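Long-range contact in AOC_like domain-containing protein (Frankia sp. Cc1.17, PDB 7DVI), which catalyses an exo-selective intermolecular Diels-Alder reaction on non-natural substrates and adopts an allene oxide cyclase-like barrel fold: residues Y125-E133 and V143-G151. Numbering follows the deposited sequence.
Sequences YRGLDGRRE and VEARISLHG
Glu-133 and Arg-146 form a hydrogen-bonded pair of antiparallel strands 129-133 and 143-150, whose axes run at 170° to each other, and their side chains lie side by side on the same face of the sheet. Followed outward, Glu-133 starts with CB packed on Arg-146 CG at 3.8 Å. CG stands anti to the carbonyl carbon (chi1 -72°) and the chain then runs extended, carrying the carboxylate alongside the arginine. There OE1 accepts Arg-146 NH2 at 2.9 Å; the donor comes from above the carboxylate plane, yet OE1 stays close to the guanidinium plane. OE1 also lies against the Arg-146 methylenes, 3.3 Å from CD, so the carboxylate rests on the aliphatic part of the arginine as well. OE2 takes Arg-131 NE at 2.7 Å through its anti lone pair, nearly straight at 169°. Both bonds are parts of salt bridges, and Arg-131, Glu-133 and Arg-146 make a salt-bridge network; an alanine here would probably leave Arg-131 NE and Arg-146 NH2 without this shared acceptor. Arg-146 NH1 has a second acid, Glu-26 of strand 22-37.

Two further hydrogen-bonded pairs, Arg-131 with Ser-148 and Asp-129 with His-150, continue the register. Between them Gly-130 brings its CA to 3.2 Å from Ser-148 O, where a CB would clash. On the other face Leu-149 CD2 meets Tyr-125 CD1 at 4.1 Å, the two side chains crossing at about a right angle, while Leu-149 CB packs on Leu-128 CB. Farther along, Arg-132 turns the edge of its guanidinium to Ala-145, with NH1 3.5 Å from the methyl CB; its salt bridges run to Glu-88 and Glu-30. A type II turn from Tyr-125 to Leu-128 leads into this beta hairpin, the last two strands of the closed antiparallel barrel of the allene oxide cyclase-like fold.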
ATOM      1  N   TYR A 125      -5.112  19.277  -2.455  1.00 33.12           N
ATOM      2  CA  TYR A 125      -4.733  17.845  -2.650  1.00 33.26           C
ATOM      3  C   TYR A 125      -5.843  17.058  -3.365  1.00 35.74           C
ATOM      4  O   TYR A 125      -5.663  15.865  -3.722  1.00 31.98           O
ATOM      5  CB  TYR A 125      -4.430  17.228  -1.275  1.00 29.18           C
ATOM      6  CG  TYR A 125      -3.403  18.005  -0.512  1.00 27.49           C
ATOM      7  CD1 TYR A 125      -2.086  18.024  -0.946  1.00 32.21           C
ATOM      8  CD2 TYR A 125      -3.729  18.742   0.607  1.00 28.28           C
ATOM      9  CE1 TYR A 125      -1.120  18.760  -0.280  1.00 30.78           C
ATOM     10  CE2 TYR A 125      -2.767  19.478   1.283  1.00 32.11           C
ATOM     11  CZ  TYR A 125      -1.458  19.482   0.835  1.00 31.74           C
ATOM     12  OH  TYR A 125      -0.481  20.192   1.497  1.00 33.55           O
ATOM     13  N   ARG A 126      -7.014  17.671  -3.514  1.00 33.75           N
ATOM     14  CA  ARG A 126      -8.179  16.977  -4.103  1.00 34.52           C
ATOM     15  C   ARG A 126      -7.831  16.560  -5.526  1.00 34.56           C
ATOM     16  O   ARG A 126      -7.256  17.365  -6.275  1.00 38.25           O
ATOM     17  CB  ARG A 126      -9.439  17.843  -3.983  1.00 37.91           C
ATOM     18  CG  ARG A 126     -10.715  17.057  -4.239  1.00 49.07           C
ATOM     19  CD  ARG A 126     -11.917  17.986  -4.339  1.00 52.83           C
ATOM     20  NE  ARG A 126     -12.301  18.481  -3.026  1.00 55.41           N
ATOM     21  CZ  ARG A 126     -13.198  17.887  -2.237  1.00 53.56           C
ATOM     22  NH1 ARG A 126     -13.792  16.764  -2.619  1.00 50.54           N
ATOM     23  NH2 ARG A 126     -13.495  18.420  -1.065  1.00 51.22           N
ATOM     24  N   GLY A 127      -8.012  15.272  -5.832  1.00 29.51           N
ATOM     25  CA  GLY A 127      -7.664  14.676  -7.128  1.00 29.38           C
ATOM     26  C   GLY A 127      -6.197  14.382  -7.292  1.00 26.88           C
ATOM     27  O   GLY A 127      -5.779  13.987  -8.415  1.00 30.13           O
ATOM     28  N   LEU A 128      -5.425  14.500  -6.213  1.00 26.65           N
ATOM     29  CA  LEU A 128      -4.006  14.114  -6.218  1.00 25.06           C
ATOM     30  C   LEU A 128      -3.771  12.887  -5.289  1.00 26.78           C
ATOM     31  O   LEU A 128      -4.500  12.755  -4.315  1.00 26.45           O
ATOM     32  CB  LEU A 128      -3.213  15.261  -5.617  1.00 27.54           C
ATOM     33  CG  LEU A 128      -2.867  16.439  -6.517  1.00 34.31           C
ATOM     34  CD1 LEU A 128      -3.875  16.673  -7.588  1.00 38.09           C
ATOM     35  CD2 LEU A 128      -2.556  17.664  -5.701  1.00 36.67           C
ATOM     36  N   ASP A 129      -2.633  12.235  -5.455  1.00 31.26           N
ATOM     37  CA  ASP A 129      -2.177  11.183  -4.497  1.00 30.81           C
ATOM     38  C   ASP A 129      -0.653  11.102  -4.598  1.00 30.59           C
ATOM     39  O   ASP A 129      -0.058  11.765  -5.471  1.00 29.93           O
ATOM     40  CB  ASP A 129      -2.922   9.879  -4.776  1.00 29.56           C
ATOM     41  CG  ASP A 129      -2.529   9.153  -6.053  1.00 31.51           C
ATOM     42  OD1 ASP A 129      -1.499   9.489  -6.663  1.00 31.80           O
ATOM     43  OD2 ASP A 129      -3.254   8.212  -6.410  1.00 37.75           O
ATOM     44  N   GLY A 130      -0.014  10.321  -3.706  1.00 29.58           N
ATOM     45  CA  GLY A 130       1.452  10.267  -3.608  1.00 28.23           C
ATOM     46  C   GLY A 130       1.866   9.599  -2.295  1.00 31.25           C
ATOM     47  O   GLY A 130       1.333   8.511  -1.987  1.00 26.04           O
ATOM     48  N   ARG A 131       2.685  10.262  -1.502  1.00 30.76           N
ATOM     49  CA  ARG A 131       3.343   9.643  -0.343  1.00 34.05           C
ATOM     50  C   ARG A 131       3.521  10.668   0.742  1.00 34.14           C
ATOM     51  O   ARG A 131       3.671  11.874   0.431  1.00 33.32           O
ATOM     52  CB  ARG A 131       4.701   9.088  -0.750  1.00 36.66           C
ATOM     53  CG  ARG A 131       4.585   7.774  -1.503  1.00 38.05           C
ATOM     54  CD  ARG A 131       5.955   7.230  -1.830  1.00 42.83           C
ATOM     55  NE  ARG A 131       6.782   6.979  -0.637  1.00 43.60           N
ATOM     56  CZ  ARG A 131       6.774   5.860   0.087  1.00 46.66           C
ATOM     57  NH1 ARG A 131       5.930   4.890  -0.198  1.00 45.30           N
ATOM     58  NH2 ARG A 131       7.589   5.721   1.111  1.00 46.34           N
ATOM     59  N   ARG A 132       3.435  10.165   1.963  1.00 28.20           N
ATOM     60  CA  ARG A 132       3.734  10.854   3.232  1.00 26.65           C
ATOM     61  C   ARG A 132       4.948  10.075   3.741  1.00 32.68           C
ATOM     62  O   ARG A 132       4.887   8.864   3.778  1.00 29.19           O
ATOM     63  CB  ARG A 132       2.561  10.797   4.205  1.00 28.21           C
ATOM     64  CG  ARG A 132       2.798  11.519   5.523  1.00 28.84           C
ATOM     65  CD  ARG A 132       3.672  10.820   6.547  1.00 29.60           C
ATOM     66  NE  ARG A 132       3.243  11.121   7.892  1.00 29.64           N
ATOM     67  CZ  ARG A 132       3.803  11.982   8.714  1.00 27.59           C
ATOM     68  NH1 ARG A 132       4.873  12.655   8.355  1.00 30.18           N
ATOM     69  NH2 ARG A 132       3.290  12.168   9.902  1.00 28.47           N
ATOM     70  N   GLU A 133       6.021  10.774   4.055  1.00 31.98           N
ATOM     71  CA  GLU A 133       7.308  10.159   4.431  1.00 32.79           C
ATOM     72  C   GLU A 133       7.815  10.867   5.672  1.00 35.80           C
ATOM     73  O   GLU A 133       7.378  12.008   5.931  1.00 34.37           O
ATOM     74  CB  GLU A 133       8.302  10.251   3.274  1.00 31.22           C
ATOM     75  CG  GLU A 133       7.996   9.331   2.122  1.00 33.29           C
ATOM     76  CD  GLU A 133       8.740   9.667   0.839  1.00 42.60           C
ATOM     77  OE1 GLU A 133       9.560  10.617   0.837  1.00 41.15           O
ATOM     78  OE2 GLU A 133       8.453   9.008  -0.168  1.00 46.26           O
ATOM     79  N   VAL A 143      10.573  14.771  14.348  1.00 38.35           N
ATOM     80  CA  VAL A 143      10.921  13.999  13.133  1.00 35.03           C
ATOM     81  C   VAL A 143      11.015  14.967  11.938  1.00 34.16           C
ATOM     82  O   VAL A 143      10.542  16.061  12.013  1.00 37.35           O
ATOM     83  CB  VAL A 143       9.799  12.943  13.128  1.00 40.10           C
ATOM     84  CG1 VAL A 143       8.766  13.083  12.037  1.00 33.78           C
ATOM     85  CG2 VAL A 143      10.307  11.553  13.351  1.00 44.98           C
ATOM     86  N   GLU A 144      11.729  14.624  10.902  1.00 33.42           N
ATOM     87  CA  GLU A 144      11.696  15.326   9.615  1.00 37.75           C
ATOM     88  C   GLU A 144      10.634  14.633   8.760  1.00 40.07           C
ATOM     89  O   GLU A 144      10.613  13.378   8.739  1.00 34.34           O
ATOM     90  CB  GLU A 144      13.041  15.190   8.928  1.00 37.44           C
ATOM     91  CG  GLU A 144      13.143  16.037   7.685  1.00 43.58           C
ATOM     92  CD  GLU A 144      14.434  15.820   6.928  1.00 43.92           C
ATOM     93  OE1 GLU A 144      15.303  15.093   7.438  1.00 45.15           O
ATOM     94  OE2 GLU A 144      14.527  16.298   5.798  1.00 48.61           O
ATOM     95  N   ALA A 145       9.816  15.398   8.058  1.00 34.95           N
ATOM     96  CA  ALA A 145       8.757  14.816   7.200  1.00 34.03           C
ATOM     97  C   ALA A 145       8.771  15.469   5.806  1.00 36.78           C
ATOM     98  O   ALA A 145       9.471  16.502   5.565  1.00 36.91           O
ATOM     99  CB  ALA A 145       7.446  14.917   7.922  1.00 35.64           C
ATOM    100  N   ARG A 146       8.178  14.768   4.856  1.00 36.71           N
ATOM    101  CA  ARG A 146       7.901  15.302   3.511  1.00 36.41           C
ATOM    102  C   ARG A 146       6.569  14.739   3.020  1.00 39.78           C
ATOM    103  O   ARG A 146       6.134  13.607   3.441  1.00 35.10           O
ATOM    104  CB  ARG A 146       9.073  15.105   2.553  1.00 39.71           C
ATOM    105  CG  ARG A 146       9.341  13.694   2.079  1.00 48.07           C
ATOM    106  CD  ARG A 146      10.558  13.735   1.180  1.00 48.54           C
ATOM    107  NE  ARG A 146      10.325  14.453  -0.079  1.00 47.02           N
ATOM    108  CZ  ARG A 146       9.712  13.941  -1.139  1.00 49.18           C
ATOM    109  NH1 ARG A 146       9.586  14.671  -2.228  1.00 51.44           N
ATOM    110  NH2 ARG A 146       9.199  12.720  -1.112  1.00 53.24           N
ATOM    111  N   ILE A 147       5.923  15.547   2.200  1.00 35.01           N
ATOM    112  CA  ILE A 147       4.611  15.240   1.568  1.00 36.27           C
ATOM    113  C   ILE A 147       4.746  15.561   0.092  1.00 36.80           C
ATOM    114  O   ILE A 147       5.243  16.646  -0.258  1.00 32.83           O
ATOM    115  CB  ILE A 147       3.511  16.034   2.268  1.00 36.73           C
ATOM    116  CG1 ILE A 147       3.439  15.672   3.747  1.00 36.10           C
ATOM    117  CG2 ILE A 147       2.179  15.842   1.573  1.00 40.07           C
ATOM    118  CD1 ILE A 147       2.662  16.634   4.550  1.00 37.30           C
ATOM    119  N   SER A 148       4.391  14.611  -0.742  1.00 31.45           N
ATOM    120  CA  SER A 148       4.552  14.741  -2.195  1.00 37.01           C
ATOM    121  C   SER A 148       3.341  14.098  -2.881  1.00 38.55           C
ATOM    122  O   SER A 148       3.202  12.875  -2.798  1.00 33.48           O
ATOM    123  CB  SER A 148       5.882  14.168  -2.561  1.00 34.77           C
ATOM    124  OG  SER A 148       6.093  14.251  -3.939  1.00 33.95           O
ATOM    125  N   LEU A 149       2.422  14.911  -3.426  1.00 33.89           N
ATOM    126  CA  LEU A 149       1.212  14.424  -4.135  1.00 32.03           C
ATOM    127  C   LEU A 149       1.181  15.001  -5.558  1.00 34.21           C
ATOM    128  O   LEU A 149       1.663  16.154  -5.749  1.00 33.77           O
ATOM    129  CB  LEU A 149      -0.015  14.804  -3.315  1.00 30.84           C
ATOM    130  CG  LEU A 149      -0.408  13.830  -2.199  1.00 35.11           C
ATOM    131  CD1 LEU A 149       0.439  14.020  -0.946  1.00 34.91           C
ATOM    132  CD2 LEU A 149      -1.853  13.998  -1.838  1.00 36.33           C
ATOM    133  N   HIS A 150       0.595  14.254  -6.496  1.00 32.75           N
ATOM    134  CA  HIS A 150       0.721  14.418  -7.965  1.00 37.19           C
ATOM    135  C   HIS A 150      -0.615  14.026  -8.560  1.00 39.66           C
ATOM    136  O   HIS A 150      -1.351  13.222  -7.929  1.00 32.87           O
ATOM    137  CB  HIS A 150       1.894  13.595  -8.564  1.00 37.94           C
ATOM    138  CG  HIS A 150       3.146  13.720  -7.764  1.00 52.62           C
ATOM    139  ND1 HIS A 150       4.156  14.652  -8.071  1.00 58.31           N
ATOM    140  CD2 HIS A 150       3.553  13.086  -6.631  1.00 53.86           C
ATOM    141  CE1 HIS A 150       5.116  14.585  -7.163  1.00 57.73           C
ATOM    142  NE2 HIS A 150       4.768  13.627  -6.258  1.00 50.48           N
ATOM    143  N   GLY A 151      -0.913  14.595  -9.724  1.00 37.63           N
ATOM    144  CA  GLY A 151      -2.236  14.497 -10.362  1.00 39.24           C
ATOM    145  C   GLY A 151      -2.353  13.237 -11.198  1.00 38.84           C
ATOM    146  O   GLY A 151      -3.424  12.977 -11.820  1.00 38.41           O
ATOM    147  OXT GLY A 151      -1.348  12.498 -11.217  1.00 44.18           O
TER